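Local coordinates for protein protease Do-like 8, chloroplastic (Arabidopsis thaliana, PDB 4IC6) that is probably a serine protease of the HtrA (Deg) type, which hydrolyses peptide bonds in the chloroplast thylakoid, at residues 77-82 against 125-130; 41-46 against 69-74; 192-197 against 230-235; 205-210 against 217-222; 155-160 against 169-174. The protein carries 1 engineered substitution. All coordinates share one frame; numbering follows the deposited sequence.

Contact 1: 77-82 against 125-130; sequences YIVTNY and KDLAVL
N81 and D126 make the tight end of this contact, where strand 77-80 of the N-terminal barrel gives way to a loop and strand 127-130 begins. N81 ND2 gives a hydrogen to D126 O at 3.0 Å, practically straight (176°) and within the plane of the amide. The same oxygen takes a second, weak bond from Y82 N at 3.3 Å, so two donors grip it. D126 carries its CG anti to the backbone N (chi1 -164°), which tucks OD1 against Y82 CB at 3.2 Å. The carboxylate is bonded outside the pair, OD1 to H83 N and OD2 to S183 OG, and D126 and L127 together face D122 in a G1 bulge. Along the strands, T80 with A128 and I78 with L130 are antiparallel hydrogen-bonded pairs; on their face T80 CG2 lies 3.9 Å from A128 CB. The face of V79 and V129 is looser between the strands, with V79 CG2 no nearer than 4.4 Å to V129 CG2, and helix 238-251 packs onto it. At the far end the partly exposed ring of Y77 only leans on the contact, its CD1 4.1 Å from V129 CG1, and it also makes a cation-pi contact with K131. D126 is the predicted acid of the charge relay, about 4 Å from H83 between side chains; the bonds on its backbone and both carboxylate oxygens are consistent with a fixed aim at that histidine.

Contact 2: 41-46 against 69-74; sequences SVVNIF and GVVWDG
V43 lays its CG1 across V71 CG2, 3.6 Å away, the two branched side chains meeting at about a right angle. That CG1 is anti to V43's carbonyl carbon (chi1 -58°), while CG2 turns down onto the peptide of G69, 3.7 Å from G69 C. A little further on, I45 reaches back over the same glycine: its CD1 rests 3.9 Å from G69 CA, and the absence of a side chain there lets the methyl lie directly on the backbone. These are the first two strands of the N-terminal barrel of a chymotrypsin-like protease fold, neighbours running antiparallel at a splayed 132°. V43 and G69 are a hydrogen-bonded pair, with V43 N to G69 O and G69 N to V43 O both at 3.0 Å. The bond from V71 N to S41 O is straighter, at 2.9 Å. V42 and V70 form a non-hydrogen-bonded pair, and on their face both side chains pack against P207 of the other barrel. On the opposite face V43 and I45 meet I78 of the next strand. S41 OG is bonded to K140 O.

Contact 3: 192-197 against 230-235; sequences GIQTDA and AGVGFA
Q194 lies alongside F234, the two side chains pointing the same way from a non-hydrogen-bonded pair of neighbouring antiparallel strands in the C-terminal barrel. Its CB starts 3.9 Å from F234 CE1. CG, anti to the backbone N (chi1 -171°), lies over G233 O and 3.7 Å from V232 CB. The extended chain then brings CD to 3.5 Å from V232 CG2. At the tip OE1 sits 3.5 Å from F234 CZ, with the amide turned nearly perpendicular to the ring (81°), while NE2 looks past the V232 methyls to a hydrogen bond with S175 OG on the adjoining strand. V232 is itself pressed close, its CB 3.3 Å from T195 O. Behind these side chains the backbones are joined by four bonds, two between I193 and A235 and two between T195 and G233; the one from G233 N to T195 O is 2.8 Å long. Where the strands part, one water donates to G231 O at 2.9 Å and weakly to D196 O. D196 turns outward: OD1 takes the V173 N, and OD2 takes V171 N of a neighbouring subunit. The chemistry is thus divided: Q194 spends its aliphatic stem on V232 and F234 and its N-H on S175, while the D196 carboxylate, two residues further on, ties this strand end both to its own barrel and to another subunit.

Contact 4: 205-210 against 217-222; sequences GGPLLD and GINTAI
G205 starts the pairing, its N bonded to N219 O at 2.8 Å. Its positive phi (86°) would jam a CB against the preceding carbonyl O, and glycine has none; its own O touches I218 CG2 at 3.7 Å. At G206 the carbonyl takes over: G206 O accepts from N219 N at 2.8 Å, and I218 CG2 also lies on that oxygen. P207, without an N-H, stands opposite I218 as a non-hydrogen-bonded pair; its O receives a weak bond, 3.1 Å, from N219 ND2. The N219 side chain folds back over the first segment to get there, with CG anti to its own carbonyl carbon (chi1 -47°), and ND2 has its stronger partner in N203 O. L208 closes the pairing: its N gives a 2.8 Å bond to G217 O, whereas the return bond from G217 N to L208 O is weak. The L208 side chain crosses that of N219 at about a right angle, L208 CB lying 3.4 Å from N219 OD1, and beyond this it packs on C156 and A158 of the strand alongside. Directly before G205 comes A204, an engineered residue at the predicted nucleophile position of the charge relay. The arrangement is the hairpin of strands 207-210 and 215-219 that follows the nucleophile in the C-terminal barrel of chymotrypsin-like proteases.

Contact 5: 155-160 against 169-174; sequences QCLAIG and LTVGVI
The hairpin that opens the C-terminal barrel of the protease domain brings C156 opposite G172 and A158 opposite T170, both hydrogen-bonded antiparallel pairs. The bonds C156 N to G172 O, A158 N to T170 O and T170 N to A158 O are each 2.9 Å long, and the fourth, from G172 N to C156 O, stretches to 3.2 Å. The strands twist strongly, at 138° between their directions. On one face L169 does most of the touching: its CG is anti to the backbone N (chi1 172°), and CD1 swings back over the other strand to 3.6 Å from L157 CB and 4.1 Å from I159 CG1. L157 has its CG almost eclipsing its own N (chi1 -13°), an off-rotamer setting that is probably strained, and with L169 it meets helix 26-39. On the other face, at the open end of the hairpin, C156 CB lies 3.9 Å from I174 CD1, while A158 packs on L208 of strand 207-210, which pairs with 155-160 in the same barrel. Strand 168-176 also serves the assembly. L169 O accepts from S175 OG of a neighbouring subunit, and V171 N gives its hydrogen to D196 of that same subunit; Q155 N reaches E28 of yet another subunit. Near the turn end of the ladder, T170 keeps its hydroxyl between backbone N and carbonyl carbon, which sets OG1 3.4 Å from A158 CB and hands its hydrogen to A198 O.

From the N terminus, contact 2 closes the first loop, joining strands 42-47 and 67-71. Contact 1 follows in series, bringing 125-130 back beside 77-82; the two share a sheet through V70 and V79 and belong to the N-terminal barrel. The chain then enters the second barrel, where contact 5 closes a short hairpin. Contact 3 closes the next, longer loop and contact 4 is nested inside it; no two loops cross. Strand 207-210 of contact 4 pairs with 155-160 of contact 5, and 215-219 with 233-237 of contact 3, which helps close that barrel. The barrels meet where V42 packs on I159 and N81 ND2 bonds T220 OG1.

Contact 1: 77-82 against 125-130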
# COMPACT_ATOMS: atom_id res chain seq x y z
N TYR A 77 -6.67 -30.17 -30.30
CA TYR A 77 -5.86 -30.01 -29.10
C TYR A 77 -5.50 -28.54 -28.89
O TYR A 77 -5.02 -27.88 -29.81
CB TYR A 77 -4.61 -30.90 -29.14
CG TYR A 77 -4.95 -32.36 -28.96
CD1 TYR A 77 -5.41 -32.84 -27.73
CD2 TYR A 77 -4.84 -33.26 -30.01
CE1 TYR A 77 -5.74 -34.18 -27.56
CE2 TYR A 77 -5.17 -34.60 -29.85
CZ TYR A 77 -5.61 -35.06 -28.62
OH TYR A 77 -5.94 -36.39 -28.46
N ILE A 78 -5.75 -28.04 -27.68
CA ILE A 78 -5.54 -26.64 -27.34
C ILE A 78 -4.50 -26.56 -26.24
O ILE A 78 -4.60 -27.28 -25.26
CB ILE A 78 -6.84 -26.01 -26.78
CG1 ILE A 78 -7.98 -26.15 -27.79
CG2 ILE A 78 -6.59 -24.54 -26.41
CD1 ILE A 78 -7.65 -25.61 -29.16
N VAL A 79 -3.51 -25.68 -26.40
CA VAL A 79 -2.48 -25.52 -25.37
C VAL A 79 -2.62 -24.17 -24.66
O VAL A 79 -2.85 -23.14 -25.31
CB VAL A 79 -1.06 -25.64 -25.97
CG1 VAL A 79 0.02 -25.29 -24.92
CG2 VAL A 79 -0.85 -27.04 -26.50
N THR A 80 -2.50 -24.18 -23.34
CA THR A 80 -2.60 -22.96 -22.54
C THR A 80 -1.78 -23.09 -21.25
O THR A 80 -1.16 -24.13 -21.02
CB THR A 80 -4.08 -22.66 -22.18
OG1 THR A 80 -4.21 -21.32 -21.66
CG2 THR A 80 -4.59 -23.66 -21.15
N ASN A 81 -1.79 -22.05 -20.42
CA ASN A 81 -1.22 -22.18 -19.08
C ASN A 81 -2.13 -23.01 -18.17
O ASN A 81 -3.36 -22.96 -18.27
CB ASN A 81 -1.01 -20.82 -18.41
CG ASN A 81 0.13 -20.04 -19.01
OD1 ASN A 81 -0.04 -18.87 -19.37
ND2 ASN A 81 1.30 -20.66 -19.10
N TYR A 82 -1.50 -23.77 -17.28
CA TYR A 82 -2.17 -24.43 -16.18
C TYR A 82 -2.98 -23.35 -15.45
O TYR A 82 -4.14 -23.55 -15.12
CB TYR A 82 -1.12 -25.07 -15.26
CG TYR A 82 -1.65 -25.86 -14.08
CD1 TYR A 82 -1.52 -27.25 -14.02
CD2 TYR A 82 -2.24 -25.23 -12.99
CE1 TYR A 82 -1.98 -27.98 -12.93
CE2 TYR A 82 -2.70 -25.95 -11.90
CZ TYR A 82 -2.57 -27.33 -11.88
OH TYR A 82 -3.04 -28.05 -10.81
N LYS A 125 5.44 -26.99 -15.15
CA LYS A 125 5.72 -26.15 -16.32
C LYS A 125 4.59 -25.18 -16.68
O LYS A 125 4.64 -24.53 -17.72
CB LYS A 125 6.10 -27.01 -17.54
CG LYS A 125 7.36 -27.87 -17.34
CD LYS A 125 8.58 -26.97 -17.06
CE LYS A 125 9.90 -27.74 -17.18
NZ LYS A 125 11.09 -26.82 -17.09
N ASP A 126 3.59 -25.09 -15.81
CA ASP A 126 2.42 -24.22 -16.03
C ASP A 126 1.84 -24.40 -17.42
O ASP A 126 1.69 -23.44 -18.18
CB ASP A 126 2.79 -22.73 -15.83
CG ASP A 126 1.56 -21.85 -15.66
OD1 ASP A 126 0.42 -22.37 -15.79
OD2 ASP A 126 1.73 -20.64 -15.40
N LEU A 127 1.51 -25.65 -17.76
CA LEU A 127 0.89 -25.94 -19.04
C LEU A 127 -0.30 -26.85 -18.88
O LEU A 127 -0.31 -27.73 -18.02
CB LEU A 127 1.89 -26.58 -20.00
CG LEU A 127 3.03 -25.65 -20.40
CD1 LEU A 127 4.16 -26.45 -21.05
CD2 LEU A 127 2.50 -24.56 -21.33
N ALA A 128 -1.32 -26.61 -19.70
CA ALA A 128 -2.52 -27.45 -19.70
C ALA A 128 -2.92 -27.68 -21.14
O ALA A 128 -2.66 -26.85 -22.00
CB ALA A 128 -3.65 -26.77 -18.94
N VAL A 129 -3.55 -28.82 -21.39
CA VAL A 129 -4.02 -29.13 -22.73
C VAL A 129 -5.51 -29.45 -22.69
O VAL A 129 -5.95 -30.27 -21.89
CB VAL A 129 -3.23 -30.33 -23.31
CG1 VAL A 129 -3.73 -30.66 -24.73
CG2 VAL A 129 -1.75 -30.01 -23.34
N LEU A 130 -6.28 -28.77 -23.53
CA LEU A 130 -7.71 -29.05 -23.67
C LEU A 130 -7.97 -29.70 -25.02
O LEU A 130 -7.09 -29.72 -25.90
CB LEU A 130 -8.56 -27.78 -23.53
CG LEU A 130 -8.35 -26.91 -22.30
CD1 LEU A 130 -9.38 -25.79 -22.29
CD2 LEU A 130 -8.46 -27.72 -21.03

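Contact 2: 41-46 against 69-74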
# COMPACT_ATOMS: atom_id res chain seq x y z
N SER A 41 -5.16 -18.79 -34.75
CA SER A 41 -4.56 -19.85 -33.95
C SER A 41 -4.62 -19.54 -32.46
O SER A 41 -4.27 -20.37 -31.62
CB SER A 41 -3.09 -20.03 -34.34
OG SER A 41 -2.95 -20.26 -35.72
N VAL A 42 -5.01 -18.32 -32.13
CA VAL A 42 -5.03 -17.88 -30.74
C VAL A 42 -6.48 -17.88 -30.25
O VAL A 42 -7.30 -17.05 -30.67
CB VAL A 42 -4.39 -16.50 -30.58
CG1 VAL A 42 -4.33 -16.13 -29.11
CG2 VAL A 42 -2.97 -16.51 -31.17
N VAL A 43 -6.78 -18.83 -29.37
CA VAL A 43 -8.16 -19.00 -28.90
C VAL A 43 -8.37 -18.30 -27.57
O VAL A 43 -7.42 -17.88 -26.92
CB VAL A 43 -8.55 -20.50 -28.75
CG1 VAL A 43 -8.38 -21.24 -30.06
CG2 VAL A 43 -7.73 -21.17 -27.65
N ASN A 44 -9.64 -18.18 -27.19
CA ASN A 44 -10.01 -17.67 -25.88
C ASN A 44 -10.53 -18.80 -24.99
O ASN A 44 -11.33 -19.63 -25.42
CB ASN A 44 -11.07 -16.56 -26.02
CG ASN A 44 -11.77 -16.26 -24.72
OD1 ASN A 44 -11.21 -15.63 -23.82
ND2 ASN A 44 -13.02 -16.70 -24.60
N ILE A 45 -10.06 -18.83 -23.74
CA ILE A 45 -10.47 -19.85 -22.78
C ILE A 45 -11.06 -19.21 -21.52
O ILE A 45 -10.38 -18.42 -20.84
CB ILE A 45 -9.27 -20.74 -22.36
CG1 ILE A 45 -8.65 -21.42 -23.58
CG2 ILE A 45 -9.71 -21.76 -21.31
CD1 ILE A 45 -7.29 -22.06 -23.32
N PHE A 46 -12.31 -19.54 -21.23
CA PHE A 46 -12.93 -19.20 -19.96
C PHE A 46 -13.04 -20.45 -19.07
O PHE A 46 -13.59 -21.47 -19.49
CB PHE A 46 -14.32 -18.58 -20.16
CG PHE A 46 -14.29 -17.17 -20.71
CD1 PHE A 46 -13.72 -16.14 -19.98
CD2 PHE A 46 -14.83 -16.88 -21.96
CE1 PHE A 46 -13.68 -14.84 -20.49
CE2 PHE A 46 -14.80 -15.59 -22.46
CZ PHE A 46 -14.23 -14.57 -21.73
N GLY A 69 -5.15 -19.20 -25.40
CA GLY A 69 -4.55 -20.49 -25.66
C GLY A 69 -4.15 -20.55 -27.12
O GLY A 69 -4.33 -19.59 -27.87
N VAL A 70 -3.62 -21.69 -27.53
CA VAL A 70 -3.10 -21.82 -28.87
C VAL A 70 -3.62 -23.14 -29.48
O VAL A 70 -3.59 -24.17 -28.83
CB VAL A 70 -1.56 -21.82 -28.79
CG1 VAL A 70 -0.96 -22.63 -29.91
CG2 VAL A 70 -1.04 -20.38 -28.81
N VAL A 71 -4.12 -23.08 -30.71
CA VAL A 71 -4.51 -24.30 -31.43
C VAL A 71 -3.26 -25.12 -31.74
O VAL A 71 -2.40 -24.70 -32.54
CB VAL A 71 -5.22 -23.99 -32.73
CG1 VAL A 71 -5.56 -25.30 -33.48
CG2 VAL A 71 -6.50 -23.17 -32.46
N TRP A 72 -3.13 -26.28 -31.10
CA TRP A 72 -1.92 -27.09 -31.20
C TRP A 72 -1.90 -27.93 -32.48
O TRP A 72 -0.87 -28.06 -33.13
CB TRP A 72 -1.79 -28.00 -29.98
CG TRP A 72 -0.49 -28.76 -29.91
CD1 TRP A 72 -0.32 -30.11 -29.99
CD2 TRP A 72 0.81 -28.19 -29.74
NE1 TRP A 72 1.02 -30.42 -29.88
CE2 TRP A 72 1.73 -29.26 -29.73
CE3 TRP A 72 1.30 -26.89 -29.61
CZ2 TRP A 72 3.11 -29.07 -29.58
CZ3 TRP A 72 2.66 -26.69 -29.46
CH2 TRP A 72 3.55 -27.78 -29.45
N ASP A 73 -3.05 -28.51 -32.84
CA ASP A 73 -3.12 -29.29 -34.06
C ASP A 73 -4.52 -29.37 -34.64
O ASP A 73 -5.48 -28.82 -34.09
CB ASP A 73 -2.53 -30.69 -33.86
CG ASP A 73 -3.31 -31.52 -32.86
OD1 ASP A 73 -4.53 -31.30 -32.70
OD2 ASP A 73 -2.69 -32.40 -32.22
N GLY A 74 -4.64 -30.07 -35.77
CA GLY A 74 -5.90 -30.14 -36.48
C GLY A 74 -6.93 -31.02 -35.82
O GLY A 74 -8.03 -31.17 -36.33

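Contact 3: 192-197 against 230-235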
# COMPACT_ATOMS: atom_id res chain seq x y z
N GLY A 192 13.12 -20.22 -18.68
CA GLY A 192 12.17 -19.35 -19.38
C GLY A 192 12.78 -18.27 -20.26
O GLY A 192 13.96 -17.92 -20.16
N ILE A 193 11.95 -17.74 -21.15
CA ILE A 193 12.35 -16.62 -21.99
C ILE A 193 11.90 -15.32 -21.32
O ILE A 193 10.77 -15.23 -20.84
CB ILE A 193 11.66 -16.69 -23.36
CG1 ILE A 193 12.12 -17.94 -24.12
CG2 ILE A 193 11.91 -15.41 -24.16
CD1 ILE A 193 11.19 -18.26 -25.34
N GLN A 194 12.79 -14.33 -21.29
CA GLN A 194 12.39 -12.99 -20.86
C GLN A 194 12.20 -12.08 -22.08
O GLN A 194 13.04 -12.04 -22.97
CB GLN A 194 13.42 -12.37 -19.89
CG GLN A 194 12.95 -11.08 -19.24
CD GLN A 194 13.99 -10.54 -18.26
OE1 GLN A 194 14.05 -10.97 -17.11
NE2 GLN A 194 14.82 -9.61 -18.71
N THR A 195 11.13 -11.30 -22.10
CA THR A 195 10.92 -10.35 -23.20
C THR A 195 10.53 -9.00 -22.61
O THR A 195 10.05 -8.95 -21.48
CB THR A 195 9.77 -10.82 -24.15
OG1 THR A 195 9.53 -9.83 -25.16
CG2 THR A 195 8.51 -11.02 -23.37
N ASP A 196 10.76 -7.92 -23.36
CA ASP A 196 10.24 -6.64 -22.94
C ASP A 196 8.93 -6.26 -23.64
O ASP A 196 8.44 -5.15 -23.47
CB ASP A 196 11.30 -5.50 -22.93
CG ASP A 196 11.72 -5.03 -24.33
OD1 ASP A 196 11.22 -5.56 -25.35
OD2 ASP A 196 12.58 -4.08 -24.40
N ALA A 197 8.37 -7.18 -24.43
CA ALA A 197 6.94 -7.07 -24.79
C ALA A 197 6.12 -7.22 -23.52
O ALA A 197 6.40 -8.07 -22.69
CB ALA A 197 6.53 -8.14 -25.83
N ALA A 230 9.29 -4.42 -13.44
CA ALA A 230 10.62 -4.35 -14.00
C ALA A 230 10.48 -4.11 -15.51
O ALA A 230 11.46 -3.99 -16.22
CB ALA A 230 11.35 -5.64 -13.72
N GLY A 231 9.24 -4.04 -15.98
CA GLY A 231 9.00 -3.79 -17.39
C GLY A 231 9.36 -4.94 -18.33
O GLY A 231 9.48 -4.72 -19.54
N VAL A 232 9.54 -6.14 -17.79
CA VAL A 232 9.74 -7.33 -18.64
C VAL A 232 8.73 -8.44 -18.29
O VAL A 232 8.22 -8.49 -17.18
CB VAL A 232 11.19 -7.85 -18.57
CG1 VAL A 232 12.18 -6.75 -19.04
CG2 VAL A 232 11.51 -8.31 -17.18
N GLY A 233 8.48 -9.32 -19.25
CA GLY A 233 7.55 -10.41 -19.05
C GLY A 233 8.23 -11.70 -19.43
O GLY A 233 9.40 -11.69 -19.80
N PHE A 234 7.50 -12.82 -19.34
CA PHE A 234 8.08 -14.15 -19.50
C PHE A 234 7.20 -15.08 -20.31
O PHE A 234 5.99 -14.92 -20.33
CB PHE A 234 8.34 -14.78 -18.13
CG PHE A 234 9.30 -13.99 -17.30
CD1 PHE A 234 10.67 -14.24 -17.37
CD2 PHE A 234 8.85 -12.95 -16.52
CE1 PHE A 234 11.58 -13.46 -16.64
CE2 PHE A 234 9.74 -12.15 -15.80
CZ PHE A 234 11.11 -12.42 -15.86
N ALA A 235 7.84 -16.04 -20.98
CA ALA A 235 7.13 -17.12 -21.69
C ALA A 235 7.86 -18.45 -21.50
O ALA A 235 9.09 -18.50 -21.45
CB ALA A 235 7.01 -16.80 -23.20
O HOH W 1 9.20 -2.59 -21.48
O HOH W 2 7.26 -6.47 -20.32

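Contact 4: 205-210 against 217-222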
# COMPACT_ATOMS: atom_id res chain seq x y z
N GLY A 205 -1.26 -17.14 -21.53
CA GLY A 205 -1.68 -18.38 -22.18
C GLY A 205 -1.56 -18.35 -23.70
O GLY A 205 -1.65 -19.40 -24.37
N GLY A 206 -1.39 -17.15 -24.25
CA GLY A 206 -1.25 -16.96 -25.68
C GLY A 206 0.18 -17.16 -26.14
O GLY A 206 1.08 -17.41 -25.32
N PRO A 207 0.41 -17.09 -27.45
CA PRO A 207 1.73 -17.39 -28.00
C PRO A 207 2.63 -16.18 -27.98
O PRO A 207 2.16 -15.06 -28.20
CB PRO A 207 1.42 -17.73 -29.45
CG PRO A 207 0.27 -16.79 -29.78
CD PRO A 207 -0.56 -16.72 -28.50
N LEU A 208 3.91 -16.43 -27.74
CA LEU A 208 4.96 -15.49 -28.08
C LEU A 208 5.53 -15.92 -29.42
O LEU A 208 5.98 -17.06 -29.56
CB LEU A 208 6.06 -15.53 -27.02
CG LEU A 208 7.15 -14.47 -27.19
CD1 LEU A 208 6.51 -13.09 -26.96
CD2 LEU A 208 8.30 -14.71 -26.21
N LEU A 209 5.51 -15.03 -30.41
CA LEU A 209 6.00 -15.39 -31.74
C LEU A 209 7.32 -14.69 -32.10
O LEU A 209 7.59 -13.58 -31.62
CB LEU A 209 4.95 -15.08 -32.82
CG LEU A 209 3.56 -15.68 -32.64
CD1 LEU A 209 2.70 -15.21 -33.81
CD2 LEU A 209 3.63 -17.22 -32.61
N ASP A 210 8.15 -15.34 -32.92
CA ASP A 210 9.31 -14.64 -33.49
C ASP A 210 8.91 -13.84 -34.74
O ASP A 210 7.72 -13.80 -35.11
CB ASP A 210 10.51 -15.60 -33.74
CG ASP A 210 10.23 -16.66 -34.81
OD1 ASP A 210 9.27 -16.52 -35.59
OD2 ASP A 210 11.00 -17.64 -34.89
N GLY A 217 7.30 -19.41 -27.62
CA GLY A 217 6.95 -19.61 -26.23
C GLY A 217 5.48 -19.39 -25.96
O GLY A 217 4.73 -18.99 -26.85
N ILE A 218 5.05 -19.68 -24.73
CA ILE A 218 3.71 -19.34 -24.26
C ILE A 218 3.78 -18.23 -23.20
O ILE A 218 4.36 -18.44 -22.12
CB ILE A 218 3.02 -20.54 -23.61
CG1 ILE A 218 2.80 -21.66 -24.64
CG2 ILE A 218 1.67 -20.12 -22.98
CD1 ILE A 218 1.72 -21.38 -25.67
N ASN A 219 3.19 -17.08 -23.51
CA ASN A 219 3.10 -15.95 -22.57
C ASN A 219 2.59 -16.41 -21.20
O ASN A 219 1.50 -17.00 -21.09
CB ASN A 219 2.16 -14.85 -23.11
CG ASN A 219 2.43 -14.51 -24.56
OD1 ASN A 219 3.57 -14.48 -24.99
ND2 ASN A 219 1.36 -14.24 -25.32
N THR A 220 3.36 -16.12 -20.15
CA THR A 220 3.02 -16.67 -18.85
C THR A 220 2.96 -15.64 -17.74
O THR A 220 3.95 -14.97 -17.44
CB THR A 220 3.99 -17.83 -18.50
OG1 THR A 220 3.89 -18.83 -19.54
CG2 THR A 220 3.67 -18.44 -17.14
N ALA A 221 1.79 -15.54 -17.10
CA ALA A 221 1.58 -14.58 -16.03
C ALA A 221 2.47 -14.92 -14.84
O ALA A 221 2.65 -16.09 -14.51
CB ALA A 221 0.12 -14.56 -15.62
N ILE A 222 3.01 -13.89 -14.18
CA ILE A 222 3.90 -14.11 -13.03
C ILE A 222 3.47 -13.28 -11.83
O ILE A 222 2.64 -12.38 -11.94
CB ILE A 222 5.35 -13.71 -13.33
CG1 ILE A 222 5.40 -12.25 -13.76
CG2 ILE A 222 5.98 -14.61 -14.40
CD1 ILE A 222 6.80 -11.62 -13.61

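Contact 5: 155-160 against 169-174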
# COMPACT_ATOMS: atom_id res chain seq x y z
N GLN A 155 13.14 -9.75 -32.40
CA GLN A 155 11.80 -9.19 -32.28
C GLN A 155 10.86 -10.30 -31.84
O GLN A 155 10.99 -11.45 -32.31
CB GLN A 155 11.34 -8.67 -33.64
CG GLN A 155 9.92 -8.10 -33.68
CD GLN A 155 9.46 -7.84 -35.10
OE1 GLN A 155 9.43 -8.75 -35.93
NE2 GLN A 155 9.12 -6.59 -35.40
N CYS A 156 9.94 -10.00 -30.94
CA CYS A 156 8.89 -10.96 -30.59
C CYS A 156 7.52 -10.30 -30.47
O CYS A 156 7.41 -9.12 -30.12
CB CYS A 156 9.24 -11.74 -29.32
SG CYS A 156 9.70 -10.77 -27.87
N LEU A 157 6.47 -11.07 -30.76
CA LEU A 157 5.11 -10.57 -30.64
C LEU A 157 4.31 -11.47 -29.70
O LEU A 157 4.30 -12.69 -29.85
CB LEU A 157 4.38 -10.49 -31.99
CG LEU A 157 5.02 -10.61 -33.37
CD1 LEU A 157 3.94 -10.35 -34.44
CD2 LEU A 157 6.21 -9.68 -33.59
N ALA A 158 3.65 -10.85 -28.74
CA ALA A 158 2.82 -11.58 -27.79
C ALA A 158 1.35 -11.32 -28.16
O ALA A 158 0.91 -10.16 -28.16
CB ALA A 158 3.11 -11.10 -26.36
N ILE A 159 0.63 -12.38 -28.51
CA ILE A 159 -0.75 -12.26 -28.97
C ILE A 159 -1.67 -12.86 -27.90
O ILE A 159 -1.34 -13.88 -27.29
CB ILE A 159 -0.95 -12.95 -30.35
CG1 ILE A 159 0.03 -12.36 -31.37
CG2 ILE A 159 -2.39 -12.84 -30.83
CD1 ILE A 159 -0.18 -12.83 -32.80
N GLY A 160 -2.81 -12.22 -27.68
CA GLY A 160 -3.82 -12.75 -26.78
C GLY A 160 -5.21 -12.71 -27.39
O GLY A 160 -5.47 -11.98 -28.35
N LEU A 169 -2.21 -7.35 -29.04
CA LEU A 169 -0.82 -7.56 -29.43
C LEU A 169 0.07 -6.69 -28.58
O LEU A 169 -0.27 -5.54 -28.30
CB LEU A 169 -0.62 -7.15 -30.88
CG LEU A 169 0.82 -7.12 -31.40
CD1 LEU A 169 1.36 -8.53 -31.41
CD2 LEU A 169 0.84 -6.53 -32.79
N THR A 170 1.21 -7.23 -28.18
CA THR A 170 2.30 -6.40 -27.68
C THR A 170 3.57 -6.82 -28.38
O THR A 170 3.67 -7.94 -28.89
CB THR A 170 2.46 -6.49 -26.13
OG1 THR A 170 2.86 -7.81 -25.75
CG2 THR A 170 1.15 -6.13 -25.44
N VAL A 171 4.55 -5.93 -28.44
CA VAL A 171 5.75 -6.21 -29.22
C VAL A 171 6.96 -5.68 -28.49
O VAL A 171 6.95 -4.56 -28.01
CB VAL A 171 5.68 -5.52 -30.61
CG1 VAL A 171 7.01 -5.63 -31.35
CG2 VAL A 171 4.54 -6.09 -31.46
N GLY A 172 8.00 -6.50 -28.42
CA GLY A 172 9.29 -6.05 -27.92
C GLY A 172 10.38 -6.95 -28.44
O GLY A 172 10.30 -7.49 -29.55
N VAL A 173 11.43 -7.11 -27.65
CA VAL A 173 12.51 -8.00 -28.03
C VAL A 173 12.68 -9.11 -27.03
O VAL A 173 12.21 -9.02 -25.89
CB VAL A 173 13.86 -7.25 -28.11
CG1 VAL A 173 13.78 -6.16 -29.17
CG2 VAL A 173 14.20 -6.66 -26.74
N ILE A 174 13.39 -10.16 -27.44
CA ILE A 174 13.88 -11.12 -26.48
C ILE A 174 14.91 -10.39 -25.60
O ILE A 174 15.91 -9.87 -26.09
CB ILE A 174 14.55 -12.32 -27.18
CG1 ILE A 174 13.55 -13.02 -28.11
CG2 ILE A 174 15.10 -13.29 -26.16
CD1 ILE A 174 12.23 -13.41 -27.43